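Local coordinates for uncharacterized protein (Neisseria gonorrhoeae, PDB 5V77) that is of unknown function but belongs to the NGO_1070-like family and folds as a small, helix-free protein dominated by an antiparallel beta sheet, at residues 44-48 and 105-110. Residues are numbered along the deposited sequence; the frame is centred on the assembly and turned at random. Where two conformers were deposited one is given.
Sequences FGYIK and TINFEP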
# COMPACT_ATOMS: atom_id res chain seq x y z
N PHE A 44 -12.61 -13.42 9.29
CA PHE A 44 -11.76 -14.10 10.26
C PHE A 44 -11.05 -13.10 11.17
O PHE A 44 -11.20 -13.17 12.39
CB PHE A 44 -10.76 -15.03 9.56
CG PHE A 44 -9.78 -15.69 10.50
CD1 PHE A 44 -10.19 -16.69 11.37
CD2 PHE A 44 -8.44 -15.30 10.53
CE1 PHE A 44 -9.29 -17.29 12.24
CE2 PHE A 44 -7.54 -15.89 11.39
CZ PHE A 44 -7.97 -16.89 12.25
N GLY A 45 -10.28 -12.17 10.62
CA GLY A 45 -9.57 -11.27 11.50
C GLY A 45 -8.65 -10.35 10.72
O GLY A 45 -8.85 -10.11 9.53
N TYR A 46 -7.67 -9.81 11.43
CA TYR A 46 -6.89 -8.73 10.82
C TYR A 46 -5.48 -8.74 11.37
O TYR A 46 -5.22 -9.26 12.46
CB TYR A 46 -7.55 -7.36 11.09
CG TYR A 46 -7.62 -6.99 12.56
CD1 TYR A 46 -6.52 -6.42 13.22
CD2 TYR A 46 -8.78 -7.22 13.30
CE1 TYR A 46 -6.58 -6.09 14.58
CE2 TYR A 46 -8.85 -6.89 14.66
CZ TYR A 46 -7.75 -6.33 15.28
OH TYR A 46 -7.83 -6.01 16.62
N ILE A 47 -4.57 -8.14 10.61
CA ILE A 47 -3.21 -7.84 11.08
C ILE A 47 -3.06 -6.33 11.01
O ILE A 47 -3.24 -5.73 9.94
CB ILE A 47 -2.14 -8.53 10.22
CG1 ILE A 47 -2.27 -10.04 10.34
CG2 ILE A 47 -0.74 -8.06 10.65
CD1 ILE A 47 -1.42 -10.80 9.31
N LYS A 48 -2.70 -5.73 12.14
CA LYS A 48 -2.58 -4.28 12.24
C LYS A 48 -1.10 -3.91 12.36
O LYS A 48 -0.42 -4.34 13.30
CB LYS A 48 -3.35 -3.77 13.46
CG LYS A 48 -3.28 -2.24 13.68
CD LYS A 48 -4.02 -1.88 14.98
CE LYS A 48 -3.81 -0.44 15.39
NZ LYS A 48 -4.61 -0.11 16.63
N THR A 105 5.05 -1.75 15.51
CA THR A 105 4.35 -2.83 16.19
C THR A 105 3.44 -3.52 15.19
O THR A 105 2.88 -2.88 14.30
CB THR A 105 3.53 -2.34 17.40
OG1 THR A 105 2.43 -1.55 16.94
CG2 THR A 105 4.37 -1.49 18.31
N ILE A 106 3.33 -4.84 15.32
CA ILE A 106 2.40 -5.60 14.50
C ILE A 106 1.62 -6.48 15.45
O ILE A 106 2.21 -7.21 16.25
CB ILE A 106 3.11 -6.45 13.42
CG1 ILE A 106 3.83 -5.52 12.43
CG2 ILE A 106 2.08 -7.33 12.68
CD1 ILE A 106 4.51 -6.23 11.26
N ASN A 107 0.29 -6.34 15.44
CA ASN A 107 -0.60 -7.12 16.29
C ASN A 107 -1.68 -7.73 15.42
O ASN A 107 -1.85 -7.33 14.26
CB ASN A 107 -1.24 -6.26 17.39
CG ASN A 107 -0.24 -5.71 18.36
OD1 ASN A 107 -0.01 -4.50 18.41
ND2 ASN A 107 0.38 -6.59 19.14
N PHE A 108 -2.42 -8.68 15.98
CA PHE A 108 -3.43 -9.33 15.15
C PHE A 108 -4.48 -9.99 16.03
O PHE A 108 -4.25 -10.29 17.21
CB PHE A 108 -2.78 -10.35 14.21
CG PHE A 108 -1.88 -11.34 14.90
CD1 PHE A 108 -2.38 -12.54 15.39
CD2 PHE A 108 -0.52 -11.09 15.04
CE1 PHE A 108 -1.56 -13.46 16.02
CE2 PHE A 108 0.31 -12.01 15.68
CZ PHE A 108 -0.21 -13.20 16.16
N GLU A 109 -5.67 -10.17 15.45
CA GLU A 109 -6.80 -10.88 16.06
C GLU A 109 -7.40 -11.76 14.97
O GLU A 109 -7.46 -11.35 13.80
CB GLU A 109 -7.88 -9.93 16.62
CG GLU A 109 -7.53 -9.21 17.92
CD GLU A 109 -7.91 -10.02 19.14
OE1 GLU A 109 -8.29 -9.41 20.17
OE2 GLU A 109 -7.85 -11.26 19.06
N PRO A 110 -7.85 -12.98 15.30
CA PRO A 110 -7.74 -13.58 16.64
C PRO A 110 -6.32 -14.05 16.91
O PRO A 110 -5.48 -14.00 16.01
CB PRO A 110 -8.73 -14.75 16.57
CG PRO A 110 -8.75 -15.14 15.18
CD PRO A 110 -8.59 -13.84 14.38
O HOH W 1 -0.19 -2.75 15.74
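Tyr46 and Glu109 face each other as a hydrogen-bonded pair between two antiparallel strands, 44-48 and 105-109. Tyr46 N donates to Glu109 O at 2.8 Å, and Glu109 N returns a longer bond to Tyr46 O. Lys48 and Asn107 form the second such pair. The Glu109 side chain runs alongside the tyrosine ring. Its CB rests 3.7 Å from Tyr46 CE2. CG follows, 3.5 Å from Tyr46 OH. Beyond CG the chain bends (chi2 -88°), and the carboxylate turns off from strand 44-48, its plane 69° from that of the ring. At the Thr105 end a water bridges Lys48 O, Thr105 OG1 and Asn107 OD1; the water oxygen is 2.9 Å from Lys48 O.

On the other face, Ile47 CG2 meets Ile106 CG2 at 3.6 Å, while Ile47 CG1 lies 3.9 Å from Phe108 CB. At the far end the cis-proline Pro110 sets CD over the Phe44 ring, a CH-pi contact at 3.9 Å from CD to the ring centroid. Phe44 CG stands anti to the backbone N (chi1 176°), which brings the ring to the proline.

Phe44 and Gly45 form a classic beta bulge opposite Phe35. Segment 44-48 lies between strands 30-37 and 105-109, with Ile47 reaching Ile80 and Ile91 and Phe108 reaching Leu82 of strand 75-84.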